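Local coordinates for protein SusD homolog (Bacteroides thetaiotaomicron, PDB 4MRU) that probably binds host mucin O-glycans at the bacterial surface, as a SusD-like outer-membrane lipoprotein built on a TPR-like helical scaffold, at residues A[22-27]-A[99-104]; A[32-37]-A[88-93]; A[43-48]-A[76-81]; A[118-123]-A[426-431]; A[147-152]-A[462-467]. One frame throughout, in Å; residues are numbered along the deposited sequence. Where two conformers were deposited one is given.

Contact 1: A[22-27]-A[99-104]; sequences YDLGST and QHEDAP
Tyr22, Glu101 and His100 join the start of helix 24-32 to the C-terminal end of helix 81-100 at the surface of the TPR-like helical fold, through a face-to-face aromatic stack and one hydrogen bond. The tyrosine and imidazole rings lie nearly parallel, their planes 10° apart and the centroids of Tyr22 and His100 separated by 3.7 Å. The two side chains run antiparallel to each other, which carries Tyr22 CB over the imidazole face in a CH-pi contact, while His100 CB sits 3.4 Å from Tyr22 CE2. His100 ND1 is bonded to Ala96 O in the last turn of its own helix, which probably helps to fix the rotation of the imidazole.

Tyr22 holds its CG anti to the backbone N (chi1 172°), and its phenol reaches Glu101, the residue at which the chain leaves the helix. The glutamate chain bends at chi2 and brings its carboxylate to the edge of the tyrosine ring, near the ring plane, with the two planes 32° apart. Leu24 adds apolar cover to the same carboxylate, its CD2 lying 3.8 Å from Glu101 OE2. Behind these residues Asp23 is the N-cap of helix 24-32, accepting from Ser26 N through OD2. Across the contact, Tyr22 OH donates to the anti lone pair of Glu101 OE2 at 2.7 Å.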
# COMPACT_ATOMS: atom_id res chain seq x y z
N TYR A 22 24.56 8.03 19.08
CA TYR A 22 23.86 8.60 17.91
C TYR A 22 24.69 8.66 16.61
O TYR A 22 25.83 9.12 16.59
CB TYR A 22 23.39 10.02 18.24
CG TYR A 22 22.82 10.77 17.06
CD1 TYR A 22 21.53 10.49 16.56
CD2 TYR A 22 23.58 11.73 16.40
CE1 TYR A 22 21.01 11.18 15.47
CE2 TYR A 22 23.08 12.41 15.31
CZ TYR A 22 21.80 12.14 14.85
OH TYR A 22 21.31 12.83 13.78
N ASP A 23 24.06 8.22 15.52
CA ASP A 23 24.66 8.25 14.21
C ASP A 23 23.56 8.61 13.21
O ASP A 23 22.54 7.91 13.13
CB ASP A 23 25.27 6.89 13.85
CG ASP A 23 25.82 6.88 12.46
OD1 ASP A 23 26.87 7.48 12.26
OD2 ASP A 23 25.18 6.33 11.54
N LEU A 24 23.76 9.68 12.44
CA LEU A 24 22.68 10.20 11.59
C LEU A 24 22.30 9.17 10.54
O LEU A 24 21.13 8.93 10.31
CB LEU A 24 23.11 11.50 10.94
CG LEU A 24 22.18 12.12 9.91
CD1 LEU A 24 20.78 12.40 10.44
CD2 LEU A 24 22.81 13.42 9.45
N GLY A 25 23.30 8.54 9.95
CA GLY A 25 23.07 7.47 8.98
C GLY A 25 22.23 6.32 9.49
O GLY A 25 21.31 5.87 8.80
N SER A 26 22.58 5.80 10.67
CA SER A 26 21.81 4.69 11.25
C SER A 26 20.37 5.13 11.56
O SER A 26 19.44 4.33 11.42
CB SER A 26 22.51 4.07 12.49
OG SER A 26 22.70 5.02 13.49
N THR A 27 20.20 6.39 11.92
CA THR A 27 18.91 6.92 12.28
C THR A 27 18.02 7.05 11.03
O THR A 27 16.85 6.65 11.02
CB THR A 27 19.07 8.27 13.01
OG1 THR A 27 19.76 8.07 14.25
CG2 THR A 27 17.74 8.87 13.29
N GLN A 99 17.13 16.76 17.59
CA GLN A 99 17.92 17.27 18.68
C GLN A 99 19.43 17.34 18.32
O GLN A 99 20.17 18.14 18.92
CB GLN A 99 17.56 16.49 19.96
CG GLN A 99 18.42 15.31 20.33
CD GLN A 99 17.79 14.47 21.43
OE1 GLN A 99 16.55 14.34 21.54
NE2 GLN A 99 18.64 13.89 22.27
N HIS A 100 19.88 16.64 17.28
CA HIS A 100 21.31 16.66 16.93
C HIS A 100 21.68 17.48 15.70
O HIS A 100 22.83 17.87 15.57
CB HIS A 100 21.82 15.26 16.67
CG HIS A 100 21.93 14.43 17.89
ND1 HIS A 100 20.87 13.74 18.41
CD2 HIS A 100 22.99 14.19 18.71
CE1 HIS A 100 21.25 13.10 19.50
NE2 HIS A 100 22.53 13.36 19.70
N GLU A 101 20.74 17.70 14.79
CA GLU A 101 21.05 18.34 13.49
C GLU A 101 20.34 19.68 13.35
O GLU A 101 19.15 19.78 13.67
CB GLU A 101 20.62 17.45 12.33
CG GLU A 101 21.03 15.98 12.42
CD GLU A 101 22.53 15.77 12.44
OE1 GLU A 101 23.25 16.64 11.91
OE2 GLU A 101 22.98 14.73 12.97
N ASP A 102 21.03 20.70 12.88
CA ASP A 102 20.34 21.93 12.46
C ASP A 102 20.42 22.17 10.93
O ASP A 102 19.92 23.18 10.44
CB ASP A 102 20.83 23.16 13.25
CG ASP A 102 22.30 23.41 13.09
OD1 ASP A 102 22.95 22.68 12.32
OD2 ASP A 102 22.82 24.34 13.75
N ALA A 103 21.01 21.23 10.20
CA ALA A 103 21.09 21.36 8.74
C ALA A 103 19.70 21.20 8.14
O ALA A 103 19.03 20.20 8.39
CB ALA A 103 22.05 20.33 8.16
N PRO A 104 19.26 22.20 7.35
CA PRO A 104 17.90 22.12 6.80
C PRO A 104 17.65 20.81 6.02
O PRO A 104 16.60 20.26 6.16
CB PRO A 104 17.82 23.30 5.85
CG PRO A 104 18.85 24.27 6.33
CD PRO A 104 19.93 23.47 7.01

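Contact 2: A[32-37]-A[88-93]; sequences QGLVIP and SETYPK
Leu34 supplies the whole of one side of this contact, its isobutyl group reaching from the loop after helix 24-32 onto helix 81-100. The apolar part is made by both methyls. CD1 and CD2 of Leu34 each lie 4.0 Å from Glu89 CB, and CD1 also approaches Lys93 CD, one turn further on, at 4.2 Å. With CG anti to the carbonyl carbon (chi1 -75°), the leucine points its fork at the helix and divides it between neighbours.

Methyl-to-oxygen contacts form the second group: Leu34 CD2 is 3.5 Å from Glu89 OE1, and Leu34 CD1 is 3.6 Å from Thr90 OG1. Both oxygens have polar partners of their own, Gln39 NE2 for the glutamate and Val86 O for the threonine. The third kind lies within the helix, where the lysine chain turns at chi4 and Lys93 NZ donates to Glu89 O over 3.1 Å.

An alanine here would lose both methyls, and the gap opened is likely to leave the aliphatic parts of Glu89 and Lys93 without their apolar partner. The leucine packs on the face formed by Glu89, Thr90 and Lys93: a loop-to-helix contact between the connection from helix 24-32 to helix 40-54 and helix 81-100, within the TPR-like helical scaffold of a SusD homologue.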
# COMPACT_ATOMS: atom_id res chain seq x y z
N GLN A 32 13.95 4.73 7.31
CA GLN A 32 13.66 4.12 6.01
C GLN A 32 13.11 2.71 6.16
O GLN A 32 12.26 2.26 5.38
CB GLN A 32 14.91 4.13 5.11
CG GLN A 32 15.34 5.54 4.76
CD GLN A 32 16.59 5.65 3.88
OE1 GLN A 32 17.49 4.81 3.89
NE2 GLN A 32 16.65 6.73 3.16
N GLY A 33 13.55 2.02 7.22
CA GLY A 33 13.05 0.69 7.55
C GLY A 33 11.73 0.62 8.26
O GLY A 33 11.30 -0.46 8.65
N LEU A 34 11.09 1.76 8.45
CA LEU A 34 9.73 1.79 9.05
C LEU A 34 8.65 2.18 8.06
O LEU A 34 7.47 2.37 8.41
CB LEU A 34 9.75 2.77 10.20
CG LEU A 34 10.46 2.24 11.45
CD1 LEU A 34 10.79 3.38 12.42
CD2 LEU A 34 9.61 1.19 12.15
N VAL A 35 9.05 2.36 6.81
CA VAL A 35 8.13 2.64 5.71
C VAL A 35 7.53 1.30 5.32
O VAL A 35 6.42 0.95 5.77
CB VAL A 35 8.81 3.39 4.54
CG1 VAL A 35 7.87 3.52 3.36
CG2 VAL A 35 9.27 4.76 5.00
N ILE A 36 8.27 0.48 4.57
CA ILE A 36 7.86 -0.90 4.42
C ILE A 36 8.73 -1.57 5.45
O ILE A 36 9.97 -1.48 5.37
CB ILE A 36 8.11 -1.48 3.03
CG1 ILE A 36 7.45 -0.65 1.92
CG2 ILE A 36 7.59 -2.91 2.98
CD1 ILE A 36 5.97 -0.79 1.79
N PRO A 37 8.12 -2.13 6.51
CA PRO A 37 8.97 -2.58 7.63
C PRO A 37 10.07 -3.59 7.24
O PRO A 37 9.82 -4.65 6.65
CB PRO A 37 7.99 -3.19 8.60
CG PRO A 37 6.69 -3.21 7.92
CD PRO A 37 6.68 -2.32 6.77
N SER A 88 6.03 3.88 18.19
CA SER A 88 7.03 3.92 19.25
C SER A 88 8.44 3.81 18.69
O SER A 88 9.41 4.23 19.34
CB SER A 88 6.78 2.82 20.26
OG SER A 88 7.02 1.57 19.67
N GLU A 89 8.58 3.23 17.51
CA GLU A 89 9.92 3.15 16.90
C GLU A 89 10.27 4.38 16.08
O GLU A 89 11.45 4.70 15.92
CB GLU A 89 10.02 1.92 16.05
CG GLU A 89 10.03 0.65 16.88
CD GLU A 89 10.11 -0.63 16.07
OE1 GLU A 89 10.65 -0.59 14.95
OE2 GLU A 89 9.64 -1.69 16.57
N THR A 90 9.26 5.05 15.53
CA THR A 90 9.50 6.21 14.68
C THR A 90 10.00 7.39 15.51
O THR A 90 11.01 8.03 15.15
CB THR A 90 8.25 6.62 13.87
OG1 THR A 90 7.93 5.58 12.93
CG2 THR A 90 8.51 7.87 13.10
N TYR A 91 9.32 7.70 16.61
CA TYR A 91 9.51 9.00 17.21
C TYR A 91 10.85 9.17 17.92
O TYR A 91 11.41 10.26 17.87
CB TYR A 91 8.35 9.36 18.14
CG TYR A 91 7.23 9.93 17.30
CD1 TYR A 91 7.28 11.25 16.87
CD2 TYR A 91 6.20 9.13 16.85
CE1 TYR A 91 6.31 11.76 16.05
CE2 TYR A 91 5.22 9.62 16.01
CZ TYR A 91 5.27 10.94 15.61
OH TYR A 91 4.29 11.44 14.78
N PRO A 92 11.39 8.13 18.55
CA PRO A 92 12.76 8.33 19.06
C PRO A 92 13.80 8.62 17.94
O PRO A 92 14.75 9.39 18.14
CB PRO A 92 13.06 7.00 19.79
CG PRO A 92 11.71 6.38 20.05
CD PRO A 92 10.88 6.78 18.86
N LYS A 93 13.61 8.05 16.76
CA LYS A 93 14.56 8.31 15.66
C LYS A 93 14.35 9.72 15.10
O LYS A 93 15.32 10.47 14.89
CB LYS A 93 14.43 7.27 14.58
CG LYS A 93 14.75 5.84 15.02
CD LYS A 93 14.40 4.89 13.87
CE LYS A 93 14.69 3.43 14.21
NZ LYS A 93 14.03 3.04 15.47

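Contact 3: A[43-48]-A[76-81]; sequences YQFMEA and TDWLKA
Phe45 and Ala81 make the closest backbone approach, their CA atoms 6.6 Å apart, where helix 40-54, widened by a pi-type turn at 44-48, passes the start of helix 81-100 and the 3-10 turn 76-78 before it. In that wider turn Tyr43 O accepts from both Glu47 N and Ala48 N, which reach it from opposite faces of its plane.

Phe45 carries the contact. Its CE1 corner comes over one face of the Trp78 indole, toward the rim, with CE1 3.6 Å from Trp78 CG; the planes of the benzene and five-membered rings stand 55° apart, so the pair is oblique. Along the other side of the phenylalanine, Phe45 CD2 lies 3.7 Å from the methyl carbon, Ala81 CB. CG of Phe45 lies anti to the carbonyl carbon (chi1 -63°), which directs the ring between these two partners.

A serine in its place would probably open a gap between Trp78 and Ala81 and free the indole to shift.

Further aromatic contacts flank the pair, Trp78 meeting Trp65 and Phe45 meeting His41, both edge-to-face. Beyond them, Tyr43 turns to helix 248-254, Ala48 touches Tyr258 of strand 258-260, and the 76-81 segment meets the start of helix 466-471 through Thr76 and Lys80.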
# COMPACT_ATOMS: atom_id res chain seq x y z
N TYR A 43 6.88 -6.71 9.87
CA TYR A 43 6.43 -7.06 8.52
C TYR A 43 5.28 -8.10 8.55
O TYR A 43 4.29 -7.97 7.82
CB TYR A 43 7.62 -7.55 7.65
CG TYR A 43 7.23 -7.71 6.20
CD1 TYR A 43 6.58 -8.85 5.77
CD2 TYR A 43 7.53 -6.72 5.24
CE1 TYR A 43 6.21 -9.02 4.43
CE2 TYR A 43 7.11 -6.85 3.91
CZ TYR A 43 6.45 -8.00 3.52
OH TYR A 43 6.04 -8.16 2.21
N GLN A 44 5.42 -9.18 9.32
CA GLN A 44 4.44 -10.28 9.24
C GLN A 44 3.01 -9.79 9.52
O GLN A 44 2.08 -10.20 8.87
CB GLN A 44 4.82 -11.45 10.16
CG GLN A 44 4.73 -11.15 11.64
CD GLN A 44 5.25 -12.28 12.49
OE1 GLN A 44 5.10 -13.46 12.15
NE2 GLN A 44 5.87 -11.93 13.62
N PHE A 45 2.88 -8.88 10.46
CA PHE A 45 1.57 -8.35 10.82
C PHE A 45 1.10 -7.29 9.84
O PHE A 45 -0.01 -7.38 9.32
CB PHE A 45 1.60 -7.74 12.21
CG PHE A 45 1.92 -8.73 13.31
CD1 PHE A 45 1.02 -9.74 13.62
CD2 PHE A 45 3.09 -8.66 13.99
CE1 PHE A 45 1.32 -10.67 14.59
CE2 PHE A 45 3.40 -9.57 15.00
CZ PHE A 45 2.50 -10.56 15.30
N MSE A 46 1.92 -6.28 9.61
CA MSE A 46 1.47 -5.09 8.85
C MSE A 46 1.36 -5.38 7.38
O MSE A 46 0.38 -5.01 6.73
CB MSE A 46 2.44 -3.95 9.12
CG MSE A 46 1.98 -2.64 8.53
SE MSE A 46 3.26 -1.30 9.22
CE MSE A 46 2.01 0.25 8.90
N GLU A 47 2.33 -6.10 6.83
CA GLU A 47 2.38 -6.34 5.40
C GLU A 47 1.83 -7.69 4.95
O GLU A 47 1.10 -7.77 3.97
CB GLU A 47 3.83 -6.25 4.94
CG GLU A 47 4.40 -4.87 5.11
CD GLU A 47 3.81 -3.89 4.13
OE1 GLU A 47 3.62 -4.23 2.92
OE2 GLU A 47 3.58 -2.75 4.56
N ALA A 48 2.24 -8.77 5.60
CA ALA A 48 1.89 -10.10 5.12
C ALA A 48 0.42 -10.44 5.47
O ALA A 48 -0.39 -10.74 4.61
CB ALA A 48 2.85 -11.15 5.69
N THR A 76 -6.17 -10.28 19.36
CA THR A 76 -6.07 -8.93 19.92
C THR A 76 -4.62 -8.41 19.96
O THR A 76 -4.36 -7.32 19.54
CB THR A 76 -6.62 -8.89 21.34
OG1 THR A 76 -7.96 -9.33 21.31
CG2 THR A 76 -6.59 -7.47 21.91
N ASP A 77 -3.69 -9.20 20.48
CA ASP A 77 -2.32 -8.69 20.60
C ASP A 77 -1.58 -8.68 19.24
O ASP A 77 -0.53 -8.09 19.12
CB ASP A 77 -1.53 -9.40 21.76
CG ASP A 77 -1.29 -10.87 21.55
OD1 ASP A 77 -1.65 -11.41 20.49
OD2 ASP A 77 -0.73 -11.50 22.48
N TRP A 78 -2.15 -9.27 18.20
CA TRP A 78 -1.62 -9.12 16.86
C TRP A 78 -1.97 -7.77 16.25
O TRP A 78 -1.45 -7.40 15.17
CB TRP A 78 -2.17 -10.22 15.97
CG TRP A 78 -1.68 -11.58 16.29
CD1 TRP A 78 -1.00 -11.98 17.38
CD2 TRP A 78 -1.88 -12.74 15.48
NE1 TRP A 78 -0.75 -13.32 17.31
CE2 TRP A 78 -1.24 -13.82 16.14
CE3 TRP A 78 -2.49 -12.96 14.25
CZ2 TRP A 78 -1.23 -15.12 15.62
CZ3 TRP A 78 -2.48 -14.27 13.73
CH2 TRP A 78 -1.84 -15.32 14.41
N LEU A 79 -2.80 -6.99 16.94
CA LEU A 79 -3.12 -5.62 16.51
C LEU A 79 -2.10 -4.56 16.96
O LEU A 79 -2.18 -3.41 16.57
CB LEU A 79 -4.50 -5.21 17.05
CG LEU A 79 -5.73 -5.88 16.46
CD1 LEU A 79 -6.96 -5.48 17.30
CD2 LEU A 79 -5.93 -5.52 15.01
N LYS A 80 -1.17 -4.94 17.81
CA LYS A 80 -0.19 -4.04 18.35
C LYS A 80 0.77 -3.46 17.32
O LYS A 80 1.03 -2.26 17.33
CB LYS A 80 0.65 -4.77 19.43
CG LYS A 80 1.48 -3.82 20.25
CD LYS A 80 2.27 -4.52 21.34
CE LYS A 80 3.05 -3.53 22.22
NZ LYS A 80 4.49 -3.59 21.89
N ALA A 81 1.30 -4.29 16.43
CA ALA A 81 2.49 -3.89 15.65
C ALA A 81 2.26 -2.76 14.64
O ALA A 81 3.05 -1.84 14.59
CB ALA A 81 3.11 -5.09 14.94

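Contact 4: A[118-123]-A[426-431]; sequences MQRVTD and NGIESW. With EDO (1,2-ethanediol), chain F.
Arg120 and Ile428 make the closest direct contact, crossing at about a right angle: NH1 of the arginine lies 3.7 Å from Ile428 CB, and Ile428 CG2 sits over one face of the guanidinium. Two waters at the guanidinium edge, in its plane, accept from Arg120 NH1. One donates to Asn426 OD1 at 2.9 Å; the other, 2.7 Å from Asn426 OD1, also accepts from Ile428 N, in the first turn of helix 427-437. A third water, 2.6 Å from Glu429 OE1, accepts from Gln119 NE2.

An ethanediol molecule, probably from the crystallisation liquor, accepts from Asn426 ND2 at its O2 and touches Arg120 CD. Asn426 is the N-cap of helix 427-437, though its bond from Glu429 N is weak.

In the next shell, Arg120 bends at chi3 (49°) and forms a salt bridge with Glu47 of helix 40-54. Gln119 NE2 donates to Asp123 OD2 from above the carboxylate plane. Arg209 bridges to both Asp123 and Glu429, probably offsetting the like charges of these two buried acids.

Helices 104-125 and 427-437 thus meet near the centre of the chain, with helix 40-54 touching Ile428 and helix 192-209 packing against Gln119 and Asn426.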
# COMPACT_ATOMS: atom_id res chain seq x y z
N MSE A 118 3.93 7.62 8.30
CA MSE A 118 2.66 7.81 8.97
C MSE A 118 1.48 7.98 8.02
O MSE A 118 0.33 7.82 8.45
CB MSE A 118 2.76 9.04 9.85
CG MSE A 118 3.75 8.86 11.01
SE MSE A 118 3.21 7.34 12.17
CE MSE A 118 4.91 7.06 13.15
N GLN A 119 1.72 8.31 6.76
CA GLN A 119 0.63 8.30 5.77
C GLN A 119 -0.05 6.92 5.77
O GLN A 119 -1.29 6.79 5.72
CB GLN A 119 1.13 8.69 4.37
CG GLN A 119 0.12 8.53 3.22
CD GLN A 119 0.40 7.27 2.44
OE1 GLN A 119 1.35 7.20 1.67
NE2 GLN A 119 -0.41 6.24 2.65
N ARG A 120 0.75 5.88 5.87
CA ARG A 120 0.25 4.51 5.86
C ARG A 120 -0.56 4.26 7.14
O ARG A 120 -1.64 3.66 7.11
CB ARG A 120 1.38 3.51 5.76
CG ARG A 120 2.02 3.40 4.38
CD ARG A 120 3.47 2.98 4.45
NE ARG A 120 3.67 1.81 5.32
CZ ARG A 120 3.50 0.55 4.92
NH1 ARG A 120 3.07 0.28 3.68
NH2 ARG A 120 3.70 -0.42 5.76
N VAL A 121 -0.05 4.71 8.27
CA VAL A 121 -0.70 4.45 9.54
C VAL A 121 -2.06 5.14 9.65
O VAL A 121 -3.03 4.53 10.06
CB VAL A 121 0.20 4.86 10.72
CG1 VAL A 121 -0.46 4.59 12.05
CG2 VAL A 121 1.54 4.09 10.63
N THR A 122 -2.16 6.42 9.26
CA THR A 122 -3.46 7.04 9.31
C THR A 122 -4.42 6.38 8.29
O THR A 122 -5.61 6.27 8.58
CB THR A 122 -3.47 8.57 9.11
OG1 THR A 122 -4.82 9.06 9.27
CG2 THR A 122 -2.97 8.99 7.77
N ASP A 123 -3.92 5.96 7.15
CA ASP A 123 -4.79 5.27 6.18
C ASP A 123 -5.35 3.96 6.71
O ASP A 123 -6.48 3.58 6.36
CB ASP A 123 -4.06 5.01 4.85
CG ASP A 123 -3.94 6.26 3.99
OD1 ASP A 123 -4.52 7.31 4.35
OD2 ASP A 123 -3.23 6.17 2.97
N ASN A 426 2.82 -4.32 -2.42
CA ASN A 426 2.50 -3.18 -1.55
C ASN A 426 0.98 -3.20 -1.15
O ASN A 426 0.15 -2.45 -1.70
CB ASN A 426 2.86 -1.90 -2.26
CG ASN A 426 2.84 -0.66 -1.35
OD1 ASN A 426 2.29 -0.65 -0.26
ND2 ASN A 426 3.42 0.40 -1.84
N GLY A 427 0.64 -4.07 -0.21
CA GLY A 427 -0.75 -4.37 0.12
C GLY A 427 -1.43 -3.22 0.82
O GLY A 427 -2.64 -3.04 0.69
N ILE A 428 -0.68 -2.45 1.62
CA ILE A 428 -1.33 -1.37 2.37
C ILE A 428 -1.81 -0.33 1.35
O ILE A 428 -2.97 0.11 1.38
CB ILE A 428 -0.44 -0.73 3.45
CG1 ILE A 428 -0.10 -1.75 4.56
CG2 ILE A 428 -1.13 0.49 4.07
CD1 ILE A 428 -1.28 -2.29 5.38
N GLU A 429 -0.98 0.02 0.38
CA GLU A 429 -1.43 0.99 -0.63
C GLU A 429 -2.59 0.46 -1.47
O GLU A 429 -3.55 1.20 -1.72
CB GLU A 429 -0.30 1.39 -1.55
CG GLU A 429 -0.71 2.38 -2.66
CD GLU A 429 -1.21 3.72 -2.12
OE1 GLU A 429 -1.01 4.07 -0.93
OE2 GLU A 429 -1.86 4.45 -2.88
N SER A 430 -2.53 -0.80 -1.90
CA SER A 430 -3.58 -1.42 -2.69
C SER A 430 -4.88 -1.56 -1.89
O SER A 430 -5.98 -1.39 -2.40
CB SER A 430 -3.12 -2.77 -3.21
OG SER A 430 -2.22 -2.61 -4.27
N TRP A 431 -4.74 -1.83 -0.60
CA TRP A 431 -5.93 -1.88 0.26
C TRP A 431 -6.60 -0.50 0.33
O TRP A 431 -7.83 -0.41 0.24
CB TRP A 431 -5.55 -2.40 1.64
CG TRP A 431 -6.68 -2.44 2.63
CD1 TRP A 431 -7.98 -2.68 2.37
CD2 TRP A 431 -6.57 -2.25 4.04
NE1 TRP A 431 -8.72 -2.65 3.53
CE2 TRP A 431 -7.88 -2.40 4.58
CE3 TRP A 431 -5.51 -1.98 4.91
CZ2 TRP A 431 -8.16 -2.28 5.94
CZ3 TRP A 431 -5.78 -1.85 6.27
CH2 TRP A 431 -7.10 -2.02 6.78
C1 EDO F . 5.27 4.32 0.81
O1 EDO F . 3.97 4.12 1.38
C2 EDO F . 5.64 2.97 0.31
O2 EDO F . 4.66 2.71 -0.69
O HOH W 1 -0.01 3.47 1.34
O HOH W 2 2.26 1.73 1.35
O HOH W 3 2.40 -2.12 1.96

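Contact 5: A[147-152]-A[462-467]; sequences AAYDSQ and LMYPNE
Tyr149 and Tyr464 both hold CG anti to the carbonyl carbon (chi1 -69° and -64°), and these torsions extend the two phenols toward each other from backbones whose nearest CA atoms, those of the same two residues, are 11.6 Å apart. The rings span that separation in a T-shaped, edge-to-face pair. Tyr149 supplies the edge and Tyr464 the face; the planes stand at 84°, and the ring centroids of Tyr149 and Tyr464 are 5.3 Å apart. The touching corner is CE2 of Tyr149, which lies 3.6 Å from Tyr464 CE1 and 3.8 Å from Tyr464 CZ, over the hydroxyl-bearing side of the ring. Tyr464 OH is 4.1 Å from Tyr149 CD2.

Each hydroxyl is tied down away from the other: Tyr149 OH is hydrogen-bonded to Glu468, in helix 466-471, and Tyr464 OH to Pro127 O. Around the pair, Leu476 and Ala479 of helix 473-486 pack on Tyr149, while Arg461 makes a cation-pi contact with Tyr464.

The contact therefore joins the loop leading into helix 152-173 to the segment before helix 466-471. Its chemistry is that of aromatic C-H groups against a pi face, a weakly polar attraction, and the separate hydroxyl bonds probably restrain both rings in the perpendicular pose.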
# COMPACT_ATOMS: atom_id res chain seq x y z
N ALA A 147 -0.39 9.69 23.85
CA ALA A 147 -0.71 11.02 23.29
C ALA A 147 -2.11 11.18 22.66
O ALA A 147 -2.78 10.20 22.34
CB ALA A 147 0.34 11.40 22.24
N ALA A 148 -2.52 12.43 22.48
CA ALA A 148 -3.79 12.77 21.87
C ALA A 148 -3.75 12.47 20.40
O ALA A 148 -2.70 12.62 19.76
CB ALA A 148 -4.11 14.25 22.08
N TYR A 149 -4.92 12.12 19.86
CA TYR A 149 -5.03 11.78 18.44
C TYR A 149 -5.50 12.96 17.59
O TYR A 149 -6.30 13.73 18.03
CB TYR A 149 -6.06 10.68 18.24
CG TYR A 149 -5.74 9.30 18.74
CD1 TYR A 149 -5.33 9.07 20.03
CD2 TYR A 149 -5.97 8.18 17.92
CE1 TYR A 149 -5.07 7.80 20.48
CE2 TYR A 149 -5.76 6.92 18.38
CZ TYR A 149 -5.29 6.73 19.66
OH TYR A 149 -5.08 5.47 20.16
N ASP A 150 -4.97 13.09 16.38
CA ASP A 150 -5.50 14.04 15.41
C ASP A 150 -6.56 13.35 14.54
O ASP A 150 -6.43 12.18 14.21
CB ASP A 150 -4.45 14.56 14.46
CG ASP A 150 -3.32 15.37 15.15
OD1 ASP A 150 -3.44 15.78 16.31
OD2 ASP A 150 -2.29 15.58 14.45
N SER A 151 -7.53 14.13 14.08
CA SER A 151 -8.42 13.64 13.04
C SER A 151 -7.63 13.28 11.78
O SER A 151 -6.58 13.85 11.51
CB SER A 151 -9.51 14.66 12.74
OG SER A 151 -9.03 15.77 12.00
N GLN A 152 -8.15 12.31 11.00
CA GLN A 152 -7.45 11.98 9.77
C GLN A 152 -7.34 13.21 8.87
O GLN A 152 -6.29 13.44 8.24
CB GLN A 152 -8.14 10.86 9.01
CG GLN A 152 -7.44 10.47 7.73
CD GLN A 152 -8.09 9.27 7.04
OE1 GLN A 152 -9.14 9.40 6.44
NE2 GLN A 152 -7.44 8.10 7.12
N LEU A 462 -8.40 -0.93 10.38
CA LEU A 462 -8.02 -1.76 11.53
C LEU A 462 -8.46 -1.10 12.84
O LEU A 462 -8.52 0.12 12.93
CB LEU A 462 -6.51 -1.97 11.63
CG LEU A 462 -5.85 -3.09 10.91
CD1 LEU A 462 -4.39 -3.24 11.38
CD2 LEU A 462 -6.64 -4.38 11.13
N MSE A 463 -8.65 -1.94 13.85
CA MSE A 463 -9.10 -1.50 15.17
C MSE A 463 -7.91 -1.10 15.99
O MSE A 463 -6.84 -1.65 15.81
CB MSE A 463 -9.85 -2.62 15.90
CG MSE A 463 -11.10 -3.01 15.14
SE MSE A 463 -10.69 -4.53 13.95
CE MSE A 463 -10.65 -5.98 15.30
N TYR A 464 -8.08 -0.14 16.89
CA TYR A 464 -6.98 0.32 17.74
C TYR A 464 -6.54 -0.79 18.68
O TYR A 464 -7.33 -1.64 19.01
CB TYR A 464 -7.37 1.53 18.55
CG TYR A 464 -7.67 2.76 17.67
CD1 TYR A 464 -6.70 3.29 16.83
CD2 TYR A 464 -8.88 3.39 17.73
CE1 TYR A 464 -6.94 4.44 16.08
CE2 TYR A 464 -9.16 4.53 16.97
CZ TYR A 464 -8.19 5.06 16.17
OH TYR A 464 -8.50 6.20 15.45
N PRO A 465 -5.27 -0.83 19.04
CA PRO A 465 -4.78 -1.94 19.86
C PRO A 465 -5.28 -1.83 21.29
O PRO A 465 -5.57 -0.72 21.78
CB PRO A 465 -3.25 -1.80 19.80
CG PRO A 465 -2.98 -0.42 19.42
CD PRO A 465 -4.19 0.09 18.66
N ASN A 466 -5.30 -2.96 21.99
CA ASN A 466 -5.81 -2.97 23.34
C ASN A 466 -4.97 -2.11 24.32
O ASN A 466 -5.49 -1.63 25.32
CB ASN A 466 -5.89 -4.40 23.90
CG ASN A 466 -6.82 -4.49 25.11
OD1 ASN A 466 -8.01 -4.25 25.01
ND2 ASN A 466 -6.27 -4.83 26.24
N GLU A 467 -3.69 -1.96 24.04
CA GLU A 467 -2.81 -1.07 24.80
C GLU A 467 -3.40 0.35 24.87
O GLU A 467 -3.36 1.01 25.91
CB GLU A 467 -1.42 -1.04 24.18
CG GLU A 467 -0.62 -2.34 24.34
CD GLU A 467 -1.05 -3.51 23.42
OE1 GLU A 467 -1.96 -3.38 22.56
OE2 GLU A 467 -0.47 -4.60 23.54

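In the fold
Contact 4 lies near the middle of the chain, its centre about 4 Å from the chain's own, and touches contacts 2, 3 and 5, whose centres are about 13 to 15 Å away. Arg120 links contact 4 to contacts 2 and 3: its NH2 meets Glu47 OE2 of contact 3 at 2.6 Å in a salt bridge, and its NE lies 2.9 Å from Val35 O of contact 2. Contacts 1 and 2 share helix 81-100, where Thr27 CG2 packs on Lys93 O. Contact 1 is peripheral, about 27 Å from contact 4 between centres. Contacts 3 and 5 meet where Lys80 and Glu467 pack together. All five lie away from Asn373, a residue of the magnesium site seen in a crystal structure of this protein.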